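Local coordinates for A-type flavoprotein (Giardia intestinalis, PDB 2Q9U) that probably scavenges oxygen in this parasite, with electrons passing through a bound flavin mononucleotide to a diiron centre, at residues C187-S190 with H191-L195; K197-T200 with A201-G205; E63-L66 with S67-A71; S56-Y59 with P60-E63. One frame throughout, in Å; residues are numbered along the deposited sequence.

Contact 1 (C187-S190 with H191-L195); sequences CDVS and HVMHL
The first turn of helix 189-204, in the metallo-beta-lactamase-like part of the chain, sets the carbonyls of Asp188, Val189 and Ser190 against the N-H groups of Val192, Met193 and His194. Asp188 holds the N-cap position, but its carboxylate makes no capping bond; its carbonyl O receives Val192 N at 3.1 Å. Met193 N reaches Val189 O at 2.8 Å and His194 N reaches Ser190 O at 2.9 Å. The side chains follow the same spacing. Val192 turns CG1 anti to its backbone N (chi1 -178°), which sends CG2 back alongside the chain, 3.5 Å from Asp188 O and 3.6 Å from Cys187 CB. One residue on, Val189 and Met193 lie side by side, CG1 to CG at 4.2 Å; the thioether then bends away, and the pair faces Leu241 and Glu245 of helix 236-250, with Trp234 also touching Met193. The side chains of His191 and Asp188 meet CB to CB, at 3.9 Å. The imidazole of His191 leads away to a hydrogen bond between NE2 and Glu37 OE1 and an edge-to-face meeting with Tyr177, two contacts that probably limit the rotation of the ring. Asp188 and Ser190 lie against Ser190 and Asp188 of the second subunit, placing this helix start at a subunit interface. Successive i to i+4 bonds starting from the N-cap carbonyl are characteristic of the opening turn of an alpha helix.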
loop_
_atom_site.group_PDB
_atom_site.type_symbol
_atom_site.label_atom_id
_atom_site.label_comp_id
_atom_site.label_asym_id
_atom_site.label_seq_id
_atom_site.Cartn_x
_atom_site.Cartn_y
_atom_site.Cartn_z
ATOM N N CYS A 187 29.391 0.679 5.295
ATOM C CA CYS A 187 28.146 1.351 4.942
ATOM C C CYS A 187 28.245 2.805 5.357
ATOM O O CYS A 187 29.318 3.234 5.795
ATOM C CB CYS A 187 26.987 0.673 5.679
ATOM S SG CYS A 187 26.837 -1.067 5.273
ATOM N N ASP A 188 27.155 3.575 5.240
ATOM C CA ASP A 188 27.111 4.867 5.963
ATOM C C ASP A 188 26.796 4.531 7.396
ATOM O O ASP A 188 25.696 4.085 7.677
ATOM C CB ASP A 188 26.041 5.842 5.418
ATOM C CG ASP A 188 26.421 6.419 4.074
ATOM O OD1 ASP A 188 27.634 6.630 3.827
ATOM O OD2 ASP A 188 25.513 6.633 3.254
ATOM N N VAL A 189 27.764 4.726 8.302
ATOM C CA VAL A 189 27.566 4.346 9.705
ATOM C C VAL A 189 26.382 5.068 10.318
ATOM O O VAL A 189 25.647 4.468 11.085
ATOM C CB VAL A 189 28.857 4.533 10.555
ATOM C CG1 VAL A 189 28.583 4.271 12.044
ATOM C CG2 VAL A 189 29.899 3.549 10.068
ATOM N N SER A 190 26.146 6.333 9.952
ATOM C CA SER A 190 24.973 7.029 10.481
ATOM C C SER A 190 23.660 6.362 10.064
ATOM O O SER A 190 22.722 6.315 10.851
ATOM C CB SER A 190 24.969 8.548 10.167
ATOM O OG SER A 190 24.915 8.798 8.781
ATOM N N HIS A 191 23.603 5.845 8.840
ATOM C CA HIS A 191 22.439 5.113 8.371
ATOM C C HIS A 191 22.240 3.796 9.164
ATOM O O HIS A 191 21.128 3.473 9.569
ATOM C CB HIS A 191 22.543 4.796 6.869
ATOM C CG HIS A 191 21.312 4.127 6.336
ATOM N ND1 HIS A 191 20.054 4.667 6.505
ATOM C CD2 HIS A 191 21.134 2.962 5.668
ATOM C CE1 HIS A 191 19.154 3.862 5.968
ATOM N NE2 HIS A 191 19.781 2.820 5.459
ATOM N N VAL A 192 23.328 3.061 9.378
ATOM C CA VAL A 192 23.283 1.818 10.159
ATOM C C VAL A 192 22.795 2.157 11.576
ATOM O O VAL A 192 21.949 1.456 12.140
ATOM C CB VAL A 192 24.642 1.117 10.217
ATOM C CG1 VAL A 192 24.521 -0.235 11.032
ATOM C CG2 VAL A 192 25.185 0.844 8.806
ATOM N N MET A 193 23.293 3.265 12.137
ATOM C CA MET A 193 22.898 3.648 13.484
ATOM C C MET A 193 21.445 4.029 13.550
ATOM O O MET A 193 20.770 3.714 14.534
ATOM C CB MET A 193 23.797 4.756 14.053
ATOM C CG MET A 193 25.172 4.286 14.451
ATOM S SD MET A 193 25.135 3.012 15.775
ATOM C CE MET A 193 24.119 3.799 17.042
ATOM N N HIS A 194 20.955 4.701 12.504
ATOM C CA HIS A 194 19.514 4.979 12.410
ATOM C C HIS A 194 18.696 3.684 12.517
ATOM O O HIS A 194 17.741 3.605 13.293
ATOM C CB HIS A 194 19.205 5.732 11.110
ATOM C CG HIS A 194 17.753 5.787 10.772
ATOM N ND1 HIS A 194 16.941 6.825 11.154
ATOM C CD2 HIS A 194 16.965 4.918 10.094
ATOM C CE1 HIS A 194 15.713 6.607 10.714
ATOM N NE2 HIS A 194 15.697 5.451 10.075
ATOM N N LEU A 195 19.070 2.664 11.750
ATOM C CA LEU A 195 18.308 1.405 11.764
ATOM C C LEU A 195 18.547 0.622 13.057
ATOM O O LEU A 195 17.651 -0.100 13.542
ATOM C CB LEU A 195 18.667 0.571 10.525
ATOM C CG LEU A 195 18.203 1.196 9.192
ATOM C CD1 LEU A 195 18.770 0.362 8.034
ATOM C CD2 LEU A 195 16.655 1.295 9.104
#

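Contact 2 (K197-T200 with A201-G205); sequences KEYT and ANILG. With NO3 (nitrate ion), chain C.
Tyr199 and Ile203, one turn apart near the end of helix 189-204, meet by a CH-pi contact: Ile203 CG1 stands 3.8 Å from the centroid of the Tyr199 ring, over its centre and 8° off the normal. Ile203 CB lies 3.8 Å from Tyr199 CE1. Leu204 CG approaches the same ring more loosely and obliquely. Among the hydrogen bonds, Glu198 O is gripped twice by Asn202. The amide ND2 donates at 2.8 Å to Glu198 O in a nearly straight bond lying in the Asn202 amide plane, while Asn202 N reaches the same oxygen at 3.0 Å from the opposite face of the carbonyl. With CG anti to its carbonyl carbon (chi1 -79°), Asn202 folds its amide back along the helix; OD1 is hydrogen-bonded to Tyr332 and ND2 also to Thr299 O. Ala201 N to Lys197 O, at 2.9 Å, keeps the regular pattern, whereas a wider pi-type turn spans 201-204. Polar contact with the bound group is weaker: Tyr199 OH lies 3.0 Å from O2 of a nitrate, probably from the crystallisation liquor, in a weak and unsettled bond, and His31 NE2 also binds that nitrate. Tyr199 touches the diiron centre too. Bonds at both ends of its buried amide hold Asn202 toward Tyr332 and Thr299; separately, isoleucine over one face of the phenol probably limits the motion of Tyr199 beside the metals.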
loop_
_atom_site.group_PDB
_atom_site.type_symbol
_atom_site.label_atom_id
_atom_site.label_comp_id
_atom_site.label_asym_id
_atom_site.label_seq_id
_atom_site.Cartn_x
_atom_site.Cartn_y
_atom_site.Cartn_z
ATOM N N LYS A 197 18.966 2.026 15.952
ATOM C CA LYS A 197 18.002 2.692 16.859
ATOM C C LYS A 197 16.558 2.273 16.612
ATOM O O LYS A 197 15.774 2.079 17.561
ATOM C CB LYS A 197 18.111 4.215 16.763
ATOM C CG LYS A 197 19.367 4.782 17.400
ATOM C CD LYS A 197 19.427 6.306 17.164
ATOM C CE LYS A 197 20.752 6.898 17.587
ATOM N NZ LYS A 197 20.878 8.363 17.229
ATOM N N GLU A 198 16.186 2.113 15.341
ATOM C CA GLU A 198 14.820 1.677 15.055
ATOM C C GLU A 198 14.605 0.267 15.636
ATOM O O GLU A 198 13.530 -0.052 16.181
ATOM C CB GLU A 198 14.538 1.703 13.542
ATOM C CG GLU A 198 13.040 1.623 13.202
ATOM C CD GLU A 198 12.804 1.602 11.708
ATOM O OE1 GLU A 198 13.266 0.643 11.061
ATOM O OE2 GLU A 198 12.175 2.542 11.185
ATOM N N TYR A 199 15.617 -0.587 15.484
ATOM C CA TYR A 199 15.516 -1.959 16.022
ATOM C C TYR A 199 15.373 -1.933 17.553
ATOM O O TYR A 199 14.503 -2.613 18.137
ATOM C CB TYR A 199 16.740 -2.776 15.616
ATOM C CG TYR A 199 16.580 -4.228 15.934
ATOM C CD1 TYR A 199 16.874 -4.721 17.213
ATOM C CD2 TYR A 199 16.145 -5.128 14.946
ATOM C CE1 TYR A 199 16.734 -6.089 17.518
ATOM C CE2 TYR A 199 16.011 -6.490 15.231
ATOM C CZ TYR A 199 16.299 -6.961 16.522
ATOM O OH TYR A 199 16.147 -8.311 16.772
ATOM N N THR A 200 16.222 -1.147 18.201
ATOM C CA THR A 200 16.181 -0.992 19.665
ATOM C C THR A 200 14.796 -0.541 20.145
ATOM O O THR A 200 14.197 -1.146 21.053
ATOM C CB THR A 200 17.223 0.022 20.147
ATOM O OG1 THR A 200 18.499 -0.343 19.622
ATOM C CG2 THR A 200 17.291 -0.001 21.675
ATOM N N ALA A 201 14.296 0.528 19.522
ATOM C CA ALA A 201 12.997 1.100 19.868
ATOM C C ALA A 201 11.861 0.082 19.732
ATOM O O ALA A 201 10.992 -0.002 20.612
ATOM C CB ALA A 201 12.717 2.365 18.946
ATOM N N ASN A 202 11.879 -0.710 18.649
ATOM C CA ASN A 202 10.744 -1.588 18.295
ATOM C C ASN A 202 10.772 -2.971 18.899
ATOM O O ASN A 202 9.728 -3.576 19.076
ATOM C CB ASN A 202 10.640 -1.758 16.780
ATOM C CG ASN A 202 9.994 -0.562 16.115
ATOM O OD1 ASN A 202 8.774 -0.501 15.983
ATOM N ND2 ASN A 202 10.814 0.395 15.696
ATOM N N ILE A 203 11.966 -3.483 19.170
ATOM C CA ILE A 203 12.112 -4.871 19.635
ATOM C C ILE A 203 12.504 -4.896 21.110
ATOM O O ILE A 203 11.999 -5.717 21.890
ATOM C CB ILE A 203 13.119 -5.664 18.768
ATOM C CG1 ILE A 203 12.780 -5.521 17.258
ATOM C CG2 ILE A 203 13.226 -7.151 19.243
ATOM C CD1 ILE A 203 11.373 -5.959 16.897
ATOM N N LEU A 204 13.364 -3.960 21.496
ATOM C CA LEU A 204 13.981 -4.020 22.812
ATOM C C LEU A 204 13.442 -3.005 23.793
ATOM O O LEU A 204 13.889 -2.966 24.952
ATOM C CB LEU A 204 15.515 -3.878 22.673
ATOM C CG LEU A 204 16.271 -4.861 21.748
ATOM C CD1 LEU A 204 17.755 -4.449 21.612
ATOM C CD2 LEU A 204 16.162 -6.317 22.188
ATOM N N GLY A 205 12.504 -2.172 23.342
ATOM C CA GLY A 205 12.151 -0.926 24.072
ATOM C C GLY A 205 11.819 -1.152 25.545
ATOM O O GLY A 205 12.138 -0.319 26.396
HETATM N N NO3 C . 13.420 -9.914 15.887
HETATM O O1 NO3 C . 12.528 -8.984 15.395
HETATM O O2 NO3 C . 14.541 -10.187 15.147
HETATM O O3 NO3 C . 13.252 -10.531 17.108
#

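Contact 3 (E63-L66 with S67-A71); sequences EEWL and SRIAA
Glu64 sends CG out opposite its own N (chi1 -174°) and stays extended, while Arg68 starts with CG beside its N and then runs straight as far as NE. One turn apart, the two therefore lie side by side, pointing the same way. Arg68 NH2 closes a salt bridge to Glu64 OE2 at 2.9 Å, meeting the anti lone pair of that oxygen; the carboxylate and guanidinium planes stand 47° apart, and the oxygen is tilted out of the guanidinium plane. Arg68 NH1 makes a second salt bridge, to Asp279 of the second subunit, so its charge is probably balanced by two carboxylates, one from each subunit. Along the next face of the helix, Ile69 lays CD1 over the five-membered ring of Trp65, 3.7 Å from its centroid and 22° off the normal. Ile69 CD1 is 3.5 Å from both CE2 and NE1 of Trp65. The indole NE1 is itself hydrogen-bonded to Ser43 OG, which would help to hold the ring in place. On a third face Ser67 takes hold of Glu63 O twice: OG donates at 2.8 Å and the Ser67 backbone N at 2.9 Å to Glu63 O, from opposite faces of the carbonyl. Ser67 OG is also hydrogen-bonded to Tyr7 OH. Helix 62-72 forms the crossover of the beta-alpha-beta unit between strands 52-54 and 80-82; Glu64, Arg68 and Ile69 lie against strand 17-24, whereas Trp65 and Leu66 meet helix 94-97.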
loop_
_atom_site.group_PDB
_atom_site.type_symbol
_atom_site.label_atom_id
_atom_site.label_comp_id
_atom_site.label_asym_id
_atom_site.label_seq_id
_atom_site.Cartn_x
_atom_site.Cartn_y
_atom_site.Cartn_z
ATOM N N GLU A 63 17.546 -23.808 2.000
ATOM C CA GLU A 63 18.458 -24.408 1.003
ATOM C C GLU A 63 19.605 -23.482 0.671
ATOM O O GLU A 63 20.722 -23.921 0.427
ATOM C CB GLU A 63 17.724 -24.785 -0.295
ATOM C CG GLU A 63 16.676 -25.924 -0.126
ATOM C CD GLU A 63 17.264 -27.299 0.285
ATOM O OE1 GLU A 63 18.486 -27.563 0.105
ATOM O OE2 GLU A 63 16.479 -28.143 0.793
ATOM N N GLU A 64 19.321 -22.187 0.671
ATOM C CA GLU A 64 20.404 -21.203 0.518
ATOM C C GLU A 64 21.435 -21.259 1.653
ATOM O O GLU A 64 22.659 -21.281 1.410
ATOM C CB GLU A 64 19.813 -19.801 0.369
ATOM C CG GLU A 64 20.881 -18.727 0.065
ATOM C CD GLU A 64 20.322 -17.301 -0.069
ATOM O OE1 GLU A 64 19.084 -17.069 -0.038
ATOM O OE2 GLU A 64 21.163 -16.391 -0.181
ATOM N N TRP A 65 20.943 -21.276 2.888
ATOM C CA TRP A 65 21.748 -21.414 4.095
ATOM C C TRP A 65 22.574 -22.713 4.054
ATOM O O TRP A 65 23.793 -22.722 4.324
ATOM C CB TRP A 65 20.790 -21.419 5.287
ATOM C CG TRP A 65 21.391 -21.699 6.655
ATOM C CD1 TRP A 65 22.353 -20.965 7.309
ATOM C CD2 TRP A 65 21.017 -22.762 7.558
ATOM N NE1 TRP A 65 22.602 -21.522 8.542
ATOM C CE2 TRP A 65 21.804 -22.618 8.720
ATOM C CE3 TRP A 65 20.120 -23.841 7.472
ATOM C CZ2 TRP A 65 21.724 -23.518 9.815
ATOM C CZ3 TRP A 65 20.032 -24.729 8.561
ATOM C CH2 TRP A 65 20.827 -24.556 9.711
ATOM N N LEU A 66 21.923 -23.815 3.699
ATOM C CA LEU A 66 22.640 -25.101 3.648
ATOM C C LEU A 66 23.720 -25.055 2.556
ATOM O O LEU A 66 24.816 -25.610 2.751
ATOM C CB LEU A 66 21.645 -26.242 3.400
ATOM C CG LEU A 66 20.705 -26.513 4.591
ATOM C CD1 LEU A 66 19.564 -27.486 4.215
ATOM C CD2 LEU A 66 21.489 -27.025 5.822
ATOM N N SER A 67 23.408 -24.385 1.441
ATOM C CA SER A 67 24.352 -24.243 0.321
ATOM C C SER A 67 25.601 -23.470 0.734
ATOM O O SER A 67 26.724 -23.867 0.401
ATOM C CB SER A 67 23.696 -23.597 -0.906
ATOM O OG SER A 67 22.759 -24.501 -1.468
ATOM N N ARG A 68 25.400 -22.363 1.455
ATOM C CA ARG A 68 26.523 -21.607 2.002
ATOM C C ARG A 68 27.369 -22.408 2.989
ATOM O O ARG A 68 28.598 -22.380 2.921
ATOM C CB ARG A 68 26.048 -20.299 2.638
ATOM C CG ARG A 68 25.390 -19.353 1.635
ATOM C CD ARG A 68 25.199 -18.000 2.317
ATOM N NE ARG A 68 24.363 -17.104 1.527
ATOM C CZ ARG A 68 24.794 -16.423 0.472
ATOM N NH1 ARG A 68 26.060 -16.557 0.071
ATOM N NH2 ARG A 68 23.952 -15.615 -0.181
ATOM N N ILE A 69 26.717 -23.142 3.886
ATOM C CA ILE A 69 27.456 -24.009 4.811
ATOM C C ILE A 69 28.258 -25.085 4.060
ATOM O O ILE A 69 29.443 -25.271 4.316
ATOM C CB ILE A 69 26.526 -24.694 5.858
ATOM C CG1 ILE A 69 25.921 -23.628 6.779
ATOM C CG2 ILE A 69 27.342 -25.648 6.762
ATOM C CD1 ILE A 69 24.746 -24.150 7.648
ATOM N N ALA A 70 27.605 -25.786 3.152
ATOM C CA ALA A 70 28.241 -26.881 2.392
ATOM C C ALA A 70 29.432 -26.396 1.575
ATOM O O ALA A 70 30.364 -27.161 1.303
ATOM C CB ALA A 70 27.205 -27.570 1.469
ATOM N N ALA A 71 29.419 -25.123 1.179
ATOM C CA ALA A 71 30.536 -24.585 0.416
ATOM C C ALA A 71 31.772 -24.487 1.301
ATOM O O ALA A 71 32.892 -24.596 0.809
ATOM C CB ALA A 71 30.196 -23.236 -0.184
#

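Contact 4 (S56-Y59 with P60-E63); sequences SVKY and PFAE
Tyr59 lays its ring over the pyrrolidine of Pro60, the next residue: Pro60 CD is 3.5 Å from the ring centroid, 17° off the normal and displaced toward the rim. Tyr59 reaches this CH-pi contact because CG lies between its backbone N and carbonyl carbon (chi1 73°), bringing the face of the phenol down onto the proline. Lys58 flanks the proline as well, CG to Pro60 CD at 3.7 Å, before its chain bends away at the third torsion; its ammonium is hydrogen-bonded to Tyr41 OH. The backbone here makes a short 3-10 turn at Tyr59-Pro60, between strand 52-54 and helix 62-72, in the metallo-beta-lactamase-like domain. Tight i to i+3 bonds build it: Phe61 N donates to Lys58 O at 3.0 Å, and Ala62 N to Tyr59 O at 3.2 Å. Phe61 fills the N-cap position. Lys58 O also lies near the ring plane of Phe61, at the edge, 3.6 Å from CD2 of Phe61, while Pro60 CB sits over one face of that phenyl. Val57 CG2 lies 4.0 Å from Phe61 CB, the two side chains crossing at about a right angle. Upstream, the backbone of Ser56 is hydrogen-bonded to that of His90, a residue of the diiron pocket, and Tyr59 N is held by Ser92 OG.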
loop_
_atom_site.group_PDB
_atom_site.type_symbol
_atom_site.label_atom_id
_atom_site.label_comp_id
_atom_site.label_asym_id
_atom_site.label_seq_id
_atom_site.Cartn_x
_atom_site.Cartn_y
_atom_site.Cartn_z
ATOM N N SER A 56 20.619 -20.488 12.797
ATOM C CA SER A 56 20.030 -20.891 11.530
ATOM C C SER A 56 19.317 -19.673 10.906
ATOM O O SER A 56 19.639 -18.526 11.234
ATOM C CB SER A 56 19.080 -22.079 11.764
ATOM O OG SER A 56 18.566 -22.609 10.552
ATOM N N VAL A 57 18.367 -19.930 9.998
ATOM C CA VAL A 57 17.628 -18.872 9.284
ATOM C C VAL A 57 16.160 -19.300 9.127
ATOM O O VAL A 57 15.846 -20.477 9.297
ATOM C CB VAL A 57 18.192 -18.569 7.854
ATOM C CG1 VAL A 57 19.690 -18.128 7.885
ATOM C CG2 VAL A 57 18.020 -19.752 6.926
ATOM N N LYS A 58 15.311 -18.337 8.747
ATOM C CA LYS A 58 13.883 -18.565 8.507
ATOM C C LYS A 58 13.708 -19.641 7.422
ATOM O O LYS A 58 14.420 -19.600 6.408
ATOM C CB LYS A 58 13.265 -17.243 8.047
ATOM C CG LYS A 58 11.773 -17.092 8.361
ATOM C CD LYS A 58 11.238 -15.818 7.686
ATOM C CE LYS A 58 11.414 -14.543 8.536
ATOM N NZ LYS A 58 10.775 -13.293 7.896
ATOM N N TYR A 59 12.753 -20.572 7.620
ATOM C CA TYR A 59 12.579 -21.757 6.755
ATOM C C TYR A 59 12.522 -21.531 5.219
ATOM O O TYR A 59 13.021 -22.362 4.475
ATOM C CB TYR A 59 11.393 -22.652 7.245
ATOM C CG TYR A 59 10.045 -22.018 6.960
ATOM C CD1 TYR A 59 9.416 -22.188 5.703
ATOM C CD2 TYR A 59 9.426 -21.201 7.917
ATOM C CE1 TYR A 59 8.187 -21.571 5.413
ATOM C CE2 TYR A 59 8.187 -20.585 7.649
ATOM C CZ TYR A 59 7.577 -20.778 6.390
ATOM O OH TYR A 59 6.367 -20.156 6.110
ATOM N N PRO A 60 11.968 -20.394 4.728
ATOM C CA PRO A 60 11.985 -20.245 3.265
ATOM C C PRO A 60 13.366 -20.222 2.640
ATOM O O PRO A 60 13.489 -20.492 1.451
ATOM C CB PRO A 60 11.273 -18.899 3.035
ATOM C CG PRO A 60 10.433 -18.735 4.260
ATOM C CD PRO A 60 11.269 -19.268 5.367
ATOM N N PHE A 61 14.385 -19.916 3.444
ATOM C CA PHE A 61 15.771 -19.723 2.985
ATOM C C PHE A 61 16.694 -20.883 3.342
ATOM O O PHE A 61 17.923 -20.767 3.215
ATOM C CB PHE A 61 16.301 -18.407 3.596
ATOM C CG PHE A 61 15.427 -17.233 3.287
ATOM C CD1 PHE A 61 15.472 -16.634 2.023
ATOM C CD2 PHE A 61 14.523 -16.748 4.227
ATOM C CE1 PHE A 61 14.632 -15.532 1.698
ATOM C CE2 PHE A 61 13.676 -15.652 3.922
ATOM C CZ PHE A 61 13.741 -15.042 2.653
ATOM N N ALA A 62 16.095 -22.004 3.768
ATOM C CA ALA A 62 16.852 -23.151 4.254
ATOM C C ALA A 62 17.909 -23.657 3.284
ATOM O O ALA A 62 19.036 -23.896 3.701
ATOM C CB ALA A 62 15.912 -24.307 4.654
ATOM N N GLU A 63 17.546 -23.808 2.000
ATOM C CA GLU A 63 18.458 -24.408 1.003
ATOM C C GLU A 63 19.605 -23.482 0.671
ATOM O O GLU A 63 20.722 -23.921 0.427
ATOM C CB GLU A 63 17.724 -24.785 -0.295
ATOM C CG GLU A 63 16.676 -25.924 -0.126
ATOM C CD GLU A 63 17.264 -27.299 0.285
ATOM O OE1 GLU A 63 18.486 -27.563 0.105
ATOM O OE2 GLU A 63 16.479 -28.143 0.793
#

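In the fold
All four contacts are local and fall in pairs on two elements of the metallo-beta-lactamase-like domain. Contacts 1 and 2 occupy opposite ends of helix 189-204, their centres 14 Å apart: the first is a surface start at a subunit interface, tied mainly by backbone bonds, the second a buried end beside the diiron centre, with a CH-pi contact and a doubly bonding side-chain amide. Contacts 3 and 4 share Glu63 and touch where Trp65 packs on Ser56 and Val57. Partly buried contact 4 winds into helix 62-72 through short turns and a proline-tyrosine CH-pi contact; mostly buried contact 3 adds a salt bridge, and, like contact 1, it touches the second subunit.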